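Local structure of ornithine decarboxylase (Entamoeba histolytica, 4AIB) at residues D180-H185 against Y218-G223; K202-V207 against E247-T252; F226-P231 against P258-A263; K309-I314 against A341-P346; I314-N319 against G351-L356. The protein probably catalyses the pyridoxal 5'-phosphate-dependent decarboxylation of L-ornithine to putrescine and carbon dioxide, acting as a homodimer whose active sites draw on both subunits. All coordinates share one frame; numbering follows the deposited sequence.

Contact 1 of 5, residues D180-H185 against Y218-G223; sequences DGVHFH and YLIDIG
Strands 180-184 and 219-221 run side by side in the same direction, their axes 4.8 Å apart at closest approach and 12° from parallel. Asp-180 O begins the pairing by accepting Leu-219 N, along with a weaker bond from Tyr-218 N. Val-182 N then gives to Leu-219 O, Asp-221 N to Val-182 O at 2.9 Å and 166°, and Phe-184 N to Asp-221 O. Gly-181 brings its CA to 3.1 Å from Leu-219 O, a CA-H...O contact. On one face of the sheet Val-182 lies alongside Ile-220, CB to CD1 3.9 Å, both also touching helix 194-212. On the other, His-183 and Asp-221 point the same way with ring and carboxylate planes 80° apart, Asp-221 CB meeting the imidazole edge at ND1. Asp-221 OD1 accepts Gly-223 N, two residues on, at 3.0 Å, an Asx turn; OD2 lies close to Glu-257, so one of the two acids may hold a proton. Phe-184 offers a ring face to Ile-222 CA, 3.9 Å from the ring centroid. Two adjacent parallel strands joined through helix 194-212 form a beta-alpha-beta unit of the TIM-type barrel, whose strand ends here approach Lys-57, the predicted cofactor lysine.

Contact 2 of 5, residues K202-V207 against E247-T252; sequences KARNTV and EFPERT
Helix 194-212, part of the outer helical layer of the TIM-type barrel, is met here by the loop that leads from helix 232-245 into strand 253-256. Lys-202 contributes within the helix: its carbonyl O accepts both the N and the OG1 of Thr-206. Arg-204 carries most of the contact. Its CG stands anti to the backbone N (chi1 -178°), and a bend at chi2 (70°) swings the chain past Phe-248, the two side chains running in opposite directions. CD sits squarely over the centre of the Phe-248 ring, 3.5 Å from the centroid and 5° off the normal, a CH-pi contact over the ring face, and Arg-204 CB also touches the ring at CZ. Farther out, the guanidinium spans the loop backbone: NE and NH2 both reach Glu-247 O in weak bonds, while NE is also hydrogen-bonded to Leu-246 O. The carbonyls where helix 232-245 runs out therefore probably help to hold the positive charge. One face of the guanidinium rests on Pro-249, whose CD is 3.8 Å from Arg-204 CZ. Val-207, a turn further along, points at the loop and divides its two methyl groups between neighbouring residues. CG1 meets the Pro-249 ring tip to tip, whereas CG2 comes to the edge of the Phe-248 ring, 4.0 Å from CE2.

Contact 3 of 5, residues F226-P231 against P258-A263; sequences FSQVAP and PGRYMA
Tyr-261 holds its CG anti to the backbone N (chi1 173°), and Phe-226 holds its own beside the N and anti to the carbonyl carbon (chi1 -66°). These torsions send the rings apart from Phe-226 CB and Tyr-261 CB, which the backbones point toward each other and set at 4.1 Å. The Phe-226 ring runs alongside Pro-258, CD2 to CB 3.9 Å, and meets Trp-43 edge-to-face; the Tyr-261 ring stacks on Phe-232, its OH hydrogen-bonded to Ala-39 O. The backbone sets Ser-227 CB at the edge of the tyrosine ring, and chi1 74° turns OG to give a hydrogen bond to Phe-226 O from above the carbonyl plane. Arg-260 is extended through CD, then bent at chi3, passing its CG 4.0 Å from Ser-227 OG and its CD near Gln-228 NE2. No direct hydrogen bond joins the two segments. Instead one water accepts from Phe-226 N at 3.2 Å and, more weakly, from Gly-259 N and Tyr-261 N. A loop of the beta/alpha barrel thus meets helix 260-264, which follows strand 253-256, in a manner consistent with a joint that relies on apolar fit, one water linking the backbone N-H groups.

Contact 4 of 5, residues K309-I314 against A341-P346; sequences KSCECI and ATQELP
Ala-341, Gln-343 and Leu-345 all point from strand 341-346 at the chain of 309-314, and each of these three projections, short, long and branched, finds a different seat. The two segments run roughly the same way, their end-to-end directions 21° apart, yet no backbone hydrogen bond joins them, and side chains bridge the separation. Ala-341 is the low bump: its CB rests against Lys-309 O at 3.4 Å. Gln-343 is the long one. With CG anti to the backbone N (chi1 -153°) and the chain extended beyond it, its amide reaches the main chain at Cys-311, where OE1 accepts Cys-311 N at 2.7 Å, nearly straight at 156°, through a lone pair in the carbonyl plane. The NE2 branch of the same amide lies against Ser-310, 3.6 Å from CB. Leu-345 forks between the two cysteines, CD2 pressing on Cys-313 at its N (3.7 Å) and CB, while CD1 approaches Cys-311 SG at 4.3 Å. Pro-346 closes the row, its CG lying 4.3 Å from Cys-313 CB. In the curled mixed sheet of the beta domain, strand 341-346 is bonded edge to edge with strand 324-330 and Glu-312 with strand 354-360; Cys-311 packs on Ile-329 of strand 324-330 and on Leu-355 and Phe-357 of strand 354-360, and Ile-314 turns to helix 6-16.

Contact 5 of 5, residues I314-N319 against G351-L356; sequences ITQKVN and GKDWLL
Thr-315 OG1 is the polar hub of this contact, giving a hydrogen bond to Asp-353 OD1 at 2.6 Å and accepting one from Trp-354 N at 3.2 Å and 155°. Through it the loop that leaves strand 312-313 is tied to the head of strand 354-360 in the C-terminal beta domain, the partner of the barrel in this decarboxylase family. The torsion explains the double role: OG1 takes the position between backbone N and carbonyl carbon (chi1 41°), facing the opposite chain, with CG2 anti to the carbonyl carbon. Asp-353 receives the hydroxyl on the anti lone pair of OD1, the one turned away from its other oxygen, and OD2 is engaged by Glu-349 N, so both carboxylate oxygens have donors and the group is pinned from two directions. This would be expected to favour its ionised form. A weak bond, Ile-314 N to Trp-354 O at 3.4 Å, continues the register of the antiparallel pair just past strand 312-313. Around this polar centre the packing spreads in two directions. The aliphatic part of Gln-316 lies across the carboxylate, CG 3.6 Å from Asp-353 OD1, and Thr-315 CG2 touches Lys-352 O and, 3.9 Å away, Trp-354 CB. Trp-354 itself leads away to strand 267-281 and helix 6-16. That helix also touches Ile-314, whose side chain crosses Leu-356 obliquely and sets its CD1 3.4 Å from Leu-356 CB.

Overall arrangement
The five contacts illustrate how a two-domain enzyme is assembled from local joints. Contacts 1 and 2 adjoin, strand to outer helix, their centres 10 Å apart: Ile-220 CD1 meets Val-207 CG2 at 3.8 Å, so the helix packs on the strand pair. Contact 3 follows contact 1 in sequence with its centre 18 Å away, and both approach Lys-57, the predicted cofactor lysine, to about 9 Å (side chain of His-185) and 11 Å (Arg-260). Contacts 4 and 5 share Ile-314 in the mixed sheet of the beta domain, where Glu-312 O and Leu-356 N, 3.2 Å apart, probably bond. Contact 3 lies nearest to them, about 7 Å from contact 4 between closest atoms, whereas the centres of contacts 2 and 5 are 54 Å apart.

Contact 1 of 5, residues D180-H185 against Y218-G223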
# COMPACT_ATOMS: atom_id res chain seq x y z
N ASP A 180 26.31 17.51 -12.54
CA ASP A 180 26.12 18.31 -11.34
C ASP A 180 26.96 17.80 -10.18
O ASP A 180 27.50 18.59 -9.40
CB ASP A 180 24.64 18.37 -10.95
CG ASP A 180 23.81 19.24 -11.89
OD1 ASP A 180 24.38 20.13 -12.56
OD2 ASP A 180 22.58 19.03 -11.96
N GLY A 181 27.09 16.48 -10.07
CA GLY A 181 27.92 15.87 -9.04
C GLY A 181 27.59 14.43 -8.70
O GLY A 181 27.21 13.64 -9.57
N VAL A 182 27.73 14.10 -7.42
CA VAL A 182 27.57 12.72 -6.93
C VAL A 182 26.42 12.62 -5.93
O VAL A 182 26.17 13.54 -5.16
CB VAL A 182 28.88 12.20 -6.29
CG1 VAL A 182 28.82 10.70 -6.06
CG2 VAL A 182 30.09 12.53 -7.15
N HIS A 183 25.73 11.48 -5.95
CA HIS A 183 24.60 11.20 -5.07
C HIS A 183 24.69 9.81 -4.51
O HIS A 183 25.08 8.88 -5.21
CB HIS A 183 23.28 11.41 -5.82
CG HIS A 183 22.09 10.75 -5.17
ND1 HIS A 183 21.45 11.28 -4.11
CD2 HIS A 183 21.42 9.57 -5.48
CE1 HIS A 183 20.42 10.49 -3.76
NE2 HIS A 183 20.41 9.43 -4.59
N PHE A 184 24.34 9.65 -3.23
CA PHE A 184 24.23 8.33 -2.62
C PHE A 184 23.08 8.26 -1.62
O PHE A 184 22.80 9.23 -0.92
CB PHE A 184 25.55 7.88 -1.98
CG PHE A 184 26.00 8.72 -0.81
CD1 PHE A 184 25.62 8.40 0.48
CD2 PHE A 184 26.83 9.82 -1.01
CE1 PHE A 184 26.03 9.17 1.56
CE2 PHE A 184 27.25 10.60 0.06
CZ PHE A 184 26.85 10.27 1.35
N HIS A 185 22.41 7.11 -1.57
CA HIS A 185 21.31 6.90 -0.64
C HIS A 185 21.50 5.62 0.11
O HIS A 185 21.66 4.55 -0.48
CB HIS A 185 19.97 6.88 -1.38
CG HIS A 185 18.77 7.16 -0.50
ND1 HIS A 185 18.25 6.23 0.32
CD2 HIS A 185 18.00 8.31 -0.35
CE1 HIS A 185 17.19 6.76 0.97
NE2 HIS A 185 17.05 8.03 0.56
N TYR A 218 29.71 20.17 -8.79
CA TYR A 218 29.53 21.14 -7.72
C TYR A 218 28.48 20.73 -6.68
O TYR A 218 28.23 21.47 -5.73
CB TYR A 218 29.19 22.52 -8.30
CG TYR A 218 27.77 22.66 -8.80
CD1 TYR A 218 27.40 22.18 -10.06
CD2 TYR A 218 26.79 23.27 -8.02
CE1 TYR A 218 26.10 22.30 -10.52
CE2 TYR A 218 25.49 23.40 -8.47
CZ TYR A 218 25.15 22.91 -9.72
OH TYR A 218 23.85 23.04 -10.17
N LEU A 219 27.88 19.56 -6.85
CA LEU A 219 26.79 19.14 -5.98
C LEU A 219 26.99 17.73 -5.42
O LEU A 219 27.22 16.78 -6.16
CB LEU A 219 25.45 19.24 -6.73
CG LEU A 219 24.15 19.23 -5.92
CD1 LEU A 219 24.05 20.43 -4.99
CD2 LEU A 219 22.95 19.19 -6.86
N ILE A 220 26.90 17.62 -4.10
CA ILE A 220 26.97 16.34 -3.41
C ILE A 220 25.68 16.11 -2.63
O ILE A 220 25.37 16.84 -1.68
CB ILE A 220 28.20 16.23 -2.48
CG1 ILE A 220 29.52 16.44 -3.26
CG2 ILE A 220 28.21 14.92 -1.71
CD1 ILE A 220 29.80 15.42 -4.35
N ASP A 221 24.92 15.10 -3.05
CA ASP A 221 23.68 14.72 -2.39
C ASP A 221 23.93 13.52 -1.49
O ASP A 221 24.10 12.39 -1.97
CB ASP A 221 22.58 14.41 -3.41
CG ASP A 221 21.18 14.46 -2.82
OD1 ASP A 221 21.00 14.10 -1.64
OD2 ASP A 221 20.25 14.86 -3.55
N ILE A 222 23.96 13.76 -0.18
CA ILE A 222 24.25 12.71 0.80
C ILE A 222 23.05 11.79 1.05
O ILE A 222 23.16 10.80 1.79
CB ILE A 222 24.80 13.28 2.13
CG1 ILE A 222 23.81 14.25 2.77
CG2 ILE A 222 26.15 13.96 1.89
CD1 ILE A 222 24.10 14.57 4.22
N GLY A 223 21.92 12.12 0.43
CA GLY A 223 20.72 11.28 0.46
C GLY A 223 19.90 11.42 1.73
O GLY A 223 19.93 12.46 2.39

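Contact 2 of 5, residues K202-V207 against E247-T252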
# COMPACT_ATOMS: atom_id res chain seq x y z
N LYS A 202 34.15 7.92 -0.52
CA LYS A 202 33.94 7.33 -1.84
C LYS A 202 33.45 8.38 -2.84
O LYS A 202 33.80 8.34 -4.02
CB LYS A 202 32.94 6.17 -1.74
CG LYS A 202 32.80 5.33 -3.00
CD LYS A 202 31.87 4.15 -2.75
CE LYS A 202 31.42 3.51 -4.05
NZ LYS A 202 30.62 2.28 -3.81
N ALA A 203 32.64 9.32 -2.35
CA ALA A 203 32.13 10.43 -3.17
C ALA A 203 33.23 11.44 -3.50
O ALA A 203 33.27 11.98 -4.61
CB ALA A 203 30.96 11.11 -2.48
N ARG A 204 34.12 11.68 -2.53
CA ARG A 204 35.25 12.60 -2.71
C ARG A 204 36.20 12.11 -3.81
O ARG A 204 36.73 12.90 -4.59
CB ARG A 204 35.99 12.80 -1.39
CG ARG A 204 37.16 13.78 -1.44
CD ARG A 204 36.71 15.22 -1.62
NE ARG A 204 37.81 16.09 -2.03
CZ ARG A 204 38.12 16.36 -3.30
NH1 ARG A 204 37.42 15.83 -4.29
NH2 ARG A 204 39.14 17.17 -3.57
N ASN A 205 36.39 10.79 -3.86
CA ASN A 205 37.21 10.16 -4.89
C ASN A 205 36.55 10.22 -6.27
O ASN A 205 37.23 10.29 -7.29
CB ASN A 205 37.52 8.71 -4.52
CG ASN A 205 38.34 8.59 -3.25
OD1 ASN A 205 39.32 9.32 -3.05
ND2 ASN A 205 37.95 7.67 -2.37
N THR A 206 35.21 10.18 -6.28
CA THR A 206 34.44 10.28 -7.52
C THR A 206 34.51 11.69 -8.11
O THR A 206 34.49 11.86 -9.33
CB THR A 206 32.96 9.86 -7.30
OG1 THR A 206 32.91 8.63 -6.57
CG2 THR A 206 32.24 9.68 -8.63
N VAL A 207 34.61 12.69 -7.24
CA VAL A 207 34.76 14.09 -7.65
C VAL A 207 36.08 14.31 -8.39
O VAL A 207 36.09 14.85 -9.50
CB VAL A 207 34.64 15.07 -6.45
CG1 VAL A 207 34.98 16.49 -6.87
CG2 VAL A 207 33.24 15.02 -5.86
N GLU A 247 38.19 17.82 2.14
CA GLU A 247 38.59 18.98 1.34
C GLU A 247 38.00 18.96 -0.07
O GLU A 247 38.72 18.75 -1.06
CB GLU A 247 40.12 19.14 1.31
CG GLU A 247 40.73 19.58 2.63
CD GLU A 247 42.23 19.84 2.54
OE1 GLU A 247 42.79 19.80 1.42
OE2 GLU A 247 42.85 20.08 3.60
N PHE A 248 36.69 19.16 -0.15
CA PHE A 248 35.98 19.26 -1.42
C PHE A 248 36.32 20.59 -2.10
O PHE A 248 36.62 21.57 -1.41
CB PHE A 248 34.47 19.16 -1.19
CG PHE A 248 33.99 17.75 -0.98
CD1 PHE A 248 33.98 17.18 0.29
CD2 PHE A 248 33.54 16.99 -2.06
CE1 PHE A 248 33.52 15.88 0.48
CE2 PHE A 248 33.08 15.69 -1.88
CZ PHE A 248 33.08 15.14 -0.61
N PRO A 249 36.28 20.63 -3.44
CA PRO A 249 36.52 21.86 -4.20
C PRO A 249 35.70 23.05 -3.70
O PRO A 249 34.57 22.88 -3.22
CB PRO A 249 36.10 21.48 -5.62
CG PRO A 249 36.41 20.03 -5.71
CD PRO A 249 36.14 19.46 -4.34
N GLU A 250 36.27 24.25 -3.83
CA GLU A 250 35.67 25.48 -3.30
C GLU A 250 34.25 25.73 -3.81
O GLU A 250 33.42 26.28 -3.08
CB GLU A 250 36.58 26.67 -3.62
CG GLU A 250 36.50 27.82 -2.62
CD GLU A 250 35.43 28.84 -2.95
OE1 GLU A 250 35.37 29.29 -4.12
OE2 GLU A 250 34.64 29.19 -2.04
N ARG A 251 33.97 25.31 -5.04
CA ARG A 251 32.67 25.52 -5.68
C ARG A 251 31.56 24.56 -5.23
O ARG A 251 30.38 24.84 -5.45
CB ARG A 251 32.81 25.46 -7.21
CG ARG A 251 33.65 24.30 -7.72
CD ARG A 251 33.28 23.90 -9.14
NE ARG A 251 34.31 23.07 -9.77
CZ ARG A 251 34.49 21.77 -9.55
NH1 ARG A 251 33.71 21.12 -8.70
NH2 ARG A 251 35.46 21.13 -10.17
N THR A 252 31.94 23.45 -4.60
CA THR A 252 31.00 22.38 -4.26
C THR A 252 29.99 22.75 -3.17
O THR A 252 30.36 23.33 -2.14
CB THR A 252 31.72 21.08 -3.83
OG1 THR A 252 32.58 21.36 -2.73
CG2 THR A 252 32.52 20.50 -4.98

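Contact 3 of 5, residues F226-P231 against P258-A263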
# COMPACT_ATOMS: atom_id res chain seq x y z
N PHE A 226 17.88 9.58 7.70
CA PHE A 226 18.15 10.32 8.94
C PHE A 226 17.16 9.92 10.03
O PHE A 226 16.19 9.20 9.77
CB PHE A 226 18.12 11.83 8.69
CG PHE A 226 19.23 12.31 7.79
CD1 PHE A 226 20.48 12.62 8.32
CD2 PHE A 226 19.03 12.45 6.43
CE1 PHE A 226 21.51 13.06 7.49
CE2 PHE A 226 20.05 12.89 5.60
CZ PHE A 226 21.29 13.19 6.13
N SER A 227 17.42 10.40 11.25
CA SER A 227 16.68 9.99 12.45
C SER A 227 16.69 8.47 12.67
O SER A 227 15.86 7.92 13.39
CB SER A 227 15.24 10.55 12.45
OG SER A 227 14.41 9.86 11.54
N GLN A 228 17.65 7.80 12.01
CA GLN A 228 17.89 6.38 12.21
C GLN A 228 19.24 6.20 12.92
O GLN A 228 19.55 5.12 13.42
CB GLN A 228 17.86 5.63 10.88
CG GLN A 228 17.32 4.21 10.98
CD GLN A 228 15.88 4.16 11.47
OE1 GLN A 228 15.58 3.52 12.48
NE2 GLN A 228 14.98 4.84 10.76
N VAL A 229 20.02 7.28 12.93
CA VAL A 229 21.18 7.40 13.80
C VAL A 229 20.77 8.35 14.93
O VAL A 229 20.74 9.57 14.76
CB VAL A 229 22.43 7.93 13.05
CG1 VAL A 229 23.66 7.84 13.93
CG2 VAL A 229 22.65 7.15 11.76
N ALA A 230 20.46 7.76 16.09
CA ALA A 230 19.72 8.43 17.18
C ALA A 230 20.27 9.75 17.72
O ALA A 230 19.51 10.72 17.83
CB ALA A 230 19.45 7.46 18.32
N PRO A 231 21.57 9.81 18.09
CA PRO A 231 22.05 11.04 18.73
C PRO A 231 22.30 12.16 17.72
O PRO A 231 23.34 12.82 17.78
CB PRO A 231 23.37 10.61 19.39
CG PRO A 231 23.54 9.15 19.11
CD PRO A 231 22.66 8.83 17.93
N PRO A 258 16.26 14.46 3.38
CA PRO A 258 15.59 13.94 4.56
C PRO A 258 14.07 13.95 4.43
O PRO A 258 13.46 15.00 4.19
CB PRO A 258 16.05 14.89 5.68
CG PRO A 258 16.47 16.15 4.99
CD PRO A 258 16.55 15.90 3.51
N GLY A 259 13.46 12.77 4.57
CA GLY A 259 12.01 12.62 4.47
C GLY A 259 11.39 12.31 5.82
O GLY A 259 10.61 13.11 6.35
N ARG A 260 11.73 11.14 6.35
CA ARG A 260 11.23 10.67 7.65
C ARG A 260 11.54 11.64 8.79
O ARG A 260 10.75 11.80 9.72
CB ARG A 260 11.79 9.27 7.96
CG ARG A 260 11.37 8.69 9.30
CD ARG A 260 11.97 7.31 9.53
NE ARG A 260 11.21 6.26 8.85
CZ ARG A 260 10.19 5.60 9.38
NH1 ARG A 260 9.79 5.86 10.62
NH2 ARG A 260 9.57 4.66 8.68
N TYR A 261 12.70 12.29 8.71
CA TYR A 261 13.14 13.26 9.71
C TYR A 261 12.19 14.45 9.83
O TYR A 261 11.81 14.84 10.93
CB TYR A 261 14.57 13.73 9.40
CG TYR A 261 15.06 14.86 10.28
CD1 TYR A 261 15.59 14.60 11.55
CD2 TYR A 261 15.02 16.18 9.85
CE1 TYR A 261 16.04 15.64 12.36
CE2 TYR A 261 15.47 17.22 10.65
CZ TYR A 261 15.98 16.94 11.90
OH TYR A 261 16.42 17.97 12.70
N MET A 262 11.80 15.01 8.68
CA MET A 262 10.94 16.20 8.64
C MET A 262 9.46 15.87 8.87
O MET A 262 8.75 16.61 9.55
CB MET A 262 11.11 16.94 7.31
CG MET A 262 12.52 17.44 7.03
SD MET A 262 13.03 18.80 8.10
CE MET A 262 14.62 19.22 7.38
N ALA A 263 9.02 14.75 8.30
CA ALA A 263 7.60 14.39 8.28
C ALA A 263 7.07 13.80 9.59
O ALA A 263 5.87 13.89 9.87
CB ALA A 263 7.31 13.44 7.12
O HOH W 1 14.97 10.68 6.92

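Contact 4 of 5, residues K309-I314 against A341-P346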
# COMPACT_ATOMS: atom_id res chain seq x y z
N LYS A 309 2.80 1.84 16.17
CA LYS A 309 3.80 2.38 17.07
C LYS A 309 3.17 2.73 18.42
O LYS A 309 2.01 2.41 18.66
CB LYS A 309 4.46 3.62 16.44
CG LYS A 309 5.98 3.54 16.31
CD LYS A 309 6.70 3.81 17.62
CE LYS A 309 8.20 3.61 17.46
NZ LYS A 309 8.93 3.81 18.75
N SER A 310 3.94 3.38 19.29
CA SER A 310 3.49 3.74 20.64
C SER A 310 2.37 4.77 20.62
O SER A 310 2.42 5.76 19.89
CB SER A 310 4.67 4.27 21.47
OG SER A 310 5.66 3.27 21.64
N CYS A 311 1.35 4.52 21.44
CA CYS A 311 0.17 5.39 21.55
C CYS A 311 -0.35 5.40 22.99
O CYS A 311 0.09 4.61 23.82
CB CYS A 311 -0.93 4.91 20.61
SG CYS A 311 -1.72 3.37 21.13
N GLU A 312 -1.30 6.29 23.26
CA GLU A 312 -1.93 6.37 24.58
C GLU A 312 -3.42 6.71 24.51
O GLU A 312 -3.88 7.34 23.56
CB GLU A 312 -1.18 7.36 25.49
CG GLU A 312 -0.93 8.73 24.88
CD GLU A 312 -0.34 9.71 25.88
OE1 GLU A 312 0.87 9.61 26.18
OE2 GLU A 312 -1.09 10.60 26.35
N CYS A 313 -4.16 6.27 25.52
CA CYS A 313 -5.59 6.55 25.61
C CYS A 313 -5.82 7.93 26.23
O CYS A 313 -5.71 8.10 27.45
CB CYS A 313 -6.31 5.47 26.41
SG CYS A 313 -8.08 5.78 26.60
N ILE A 314 -6.14 8.90 25.38
CA ILE A 314 -6.23 10.31 25.75
C ILE A 314 -7.51 10.66 26.53
O ILE A 314 -7.49 11.54 27.40
CB ILE A 314 -6.06 11.21 24.50
CG1 ILE A 314 -4.62 11.73 24.40
CG2 ILE A 314 -7.01 12.39 24.49
CD1 ILE A 314 -3.58 10.66 24.17
N ALA A 341 -0.58 -1.76 16.70
CA ALA A 341 0.13 -1.63 17.98
C ALA A 341 -0.20 -2.73 18.98
O ALA A 341 -1.35 -3.14 19.12
CB ALA A 341 -0.14 -0.26 18.59
N THR A 342 0.83 -3.20 19.67
CA THR A 342 0.68 -4.10 20.80
C THR A 342 1.23 -3.38 22.03
O THR A 342 2.45 -3.27 22.21
CB THR A 342 1.41 -5.44 20.57
OG1 THR A 342 0.85 -6.09 19.42
CG2 THR A 342 1.27 -6.36 21.78
N GLN A 343 0.32 -2.87 22.86
CA GLN A 343 0.71 -1.98 23.94
C GLN A 343 -0.13 -2.18 25.20
O GLN A 343 -1.26 -2.66 25.15
CB GLN A 343 0.61 -0.53 23.47
CG GLN A 343 1.55 0.43 24.19
CD GLN A 343 1.70 1.75 23.46
OE1 GLN A 343 0.95 2.05 22.53
NE2 GLN A 343 2.68 2.54 23.87
N GLU A 344 0.47 -1.80 26.34
CA GLU A 344 -0.19 -1.80 27.64
C GLU A 344 -1.16 -0.62 27.71
O GLU A 344 -0.74 0.54 27.65
CB GLU A 344 0.88 -1.70 28.74
CG GLU A 344 0.36 -1.86 30.16
CD GLU A 344 0.41 -3.30 30.66
OE1 GLU A 344 0.29 -4.24 29.85
OE2 GLU A 344 0.55 -3.48 31.89
N LEU A 345 -2.45 -0.92 27.82
CA LEU A 345 -3.50 0.10 27.82
C LEU A 345 -4.64 -0.23 28.79
O LEU A 345 -4.95 -1.41 28.99
CB LEU A 345 -4.06 0.29 26.41
CG LEU A 345 -3.29 1.17 25.43
CD1 LEU A 345 -3.70 0.85 24.00
CD2 LEU A 345 -3.50 2.65 25.73
N PRO A 346 -5.27 0.80 29.38
CA PRO A 346 -6.43 0.56 30.24
C PRO A 346 -7.64 0.09 29.42
O PRO A 346 -7.67 0.31 28.20
CB PRO A 346 -6.71 1.93 30.85
CG PRO A 346 -6.17 2.91 29.86
CD PRO A 346 -4.96 2.24 29.27

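Contact 5 of 5, residues I314-N319 against G351-L356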
# COMPACT_ATOMS: atom_id res chain seq x y z
N ILE A 314 -6.14 8.90 25.38
CA ILE A 314 -6.23 10.31 25.75
C ILE A 314 -7.51 10.66 26.53
O ILE A 314 -7.49 11.54 27.40
CB ILE A 314 -6.06 11.21 24.50
CG1 ILE A 314 -4.62 11.73 24.40
CG2 ILE A 314 -7.01 12.39 24.49
CD1 ILE A 314 -3.58 10.66 24.17
N THR A 315 -8.59 9.96 26.23
CA THR A 315 -9.92 10.24 26.79
C THR A 315 -10.01 10.03 28.30
O THR A 315 -10.74 10.75 28.98
CB THR A 315 -11.00 9.39 26.10
OG1 THR A 315 -10.49 8.07 25.90
CG2 THR A 315 -11.38 10.00 24.76
N GLN A 316 -9.28 9.04 28.81
CA GLN A 316 -9.21 8.80 30.25
C GLN A 316 -7.77 8.87 30.76
O GLN A 316 -6.87 8.24 30.20
CB GLN A 316 -9.88 7.47 30.64
CG GLN A 316 -9.37 6.24 29.89
CD GLN A 316 -10.04 4.95 30.32
OE1 GLN A 316 -9.43 3.88 30.28
NE2 GLN A 316 -11.31 5.03 30.73
N LYS A 317 -7.57 9.65 31.82
CA LYS A 317 -6.24 9.83 32.41
C LYS A 317 -5.92 8.67 33.35
O LYS A 317 -6.76 8.26 34.15
CB LYS A 317 -6.17 11.18 33.14
CG LYS A 317 -4.75 11.69 33.39
CD LYS A 317 -4.23 11.28 34.76
CE LYS A 317 -2.74 11.58 34.91
NZ LYS A 317 -2.45 13.04 35.01
N VAL A 318 -4.69 8.16 33.25
CA VAL A 318 -4.24 7.05 34.08
C VAL A 318 -4.05 7.46 35.54
O VAL A 318 -3.22 8.32 35.86
CB VAL A 318 -2.96 6.37 33.50
CG1 VAL A 318 -1.89 7.40 33.14
CG2 VAL A 318 -2.41 5.32 34.46
N ASN A 319 -4.84 6.85 36.42
CA ASN A 319 -4.69 7.04 37.87
C ASN A 319 -3.81 5.96 38.50
O ASN A 319 -4.20 5.31 39.47
CB ASN A 319 -6.06 7.14 38.57
CG ASN A 319 -7.09 6.20 37.98
OD1 ASN A 319 -7.58 6.41 36.87
ND2 ASN A 319 -7.45 5.16 38.73
N GLY A 351 -16.50 4.06 21.04
CA GLY A 351 -17.45 5.15 20.89
C GLY A 351 -17.24 6.24 21.92
O GLY A 351 -17.75 7.35 21.78
N LYS A 352 -16.47 5.93 22.97
CA LYS A 352 -16.18 6.88 24.04
C LYS A 352 -14.69 7.19 24.12
O LYS A 352 -14.30 8.35 24.28
CB LYS A 352 -16.71 6.34 25.38
CG LYS A 352 -16.80 7.37 26.50
CD LYS A 352 -15.56 7.35 27.39
CE LYS A 352 -15.67 8.38 28.51
NZ LYS A 352 -14.46 8.37 29.38
N ASP A 353 -13.86 6.15 24.00
CA ASP A 353 -12.41 6.29 24.14
C ASP A 353 -11.69 6.48 22.80
O ASP A 353 -12.11 5.95 21.78
CB ASP A 353 -11.82 5.10 24.90
CG ASP A 353 -12.14 5.14 26.38
OD1 ASP A 353 -11.63 6.03 27.09
OD2 ASP A 353 -12.90 4.26 26.85
N TRP A 354 -10.59 7.24 22.84
CA TRP A 354 -9.81 7.57 21.65
C TRP A 354 -8.34 7.31 21.85
O TRP A 354 -7.85 7.29 22.98
CB TRP A 354 -10.03 9.03 21.26
CG TRP A 354 -11.36 9.31 20.59
CD1 TRP A 354 -12.63 9.20 21.14
CD2 TRP A 354 -11.58 9.78 19.21
NE1 TRP A 354 -13.59 9.55 20.23
CE2 TRP A 354 -13.03 9.91 19.05
CE3 TRP A 354 -10.75 10.10 18.14
CZ2 TRP A 354 -13.61 10.33 17.87
CZ3 TRP A 354 -11.35 10.53 16.95
CH2 TRP A 354 -12.74 10.64 16.81
N LEU A 355 -7.64 7.12 20.74
CA LEU A 355 -6.20 6.87 20.75
C LEU A 355 -5.45 7.97 20.02
O LEU A 355 -5.84 8.37 18.93
CB LEU A 355 -5.89 5.53 20.08
CG LEU A 355 -5.96 4.20 20.85
CD1 LEU A 355 -7.36 3.88 21.34
CD2 LEU A 355 -5.44 3.08 19.96
N LEU A 356 -4.37 8.47 20.63
CA LEU A 356 -3.48 9.40 19.95
C LEU A 356 -2.15 8.72 19.62
O LEU A 356 -1.45 8.25 20.51
CB LEU A 356 -3.24 10.66 20.80
CG LEU A 356 -2.08 11.61 20.46
CD1 LEU A 356 -2.30 12.35 19.15
CD2 LEU A 356 -1.83 12.60 21.59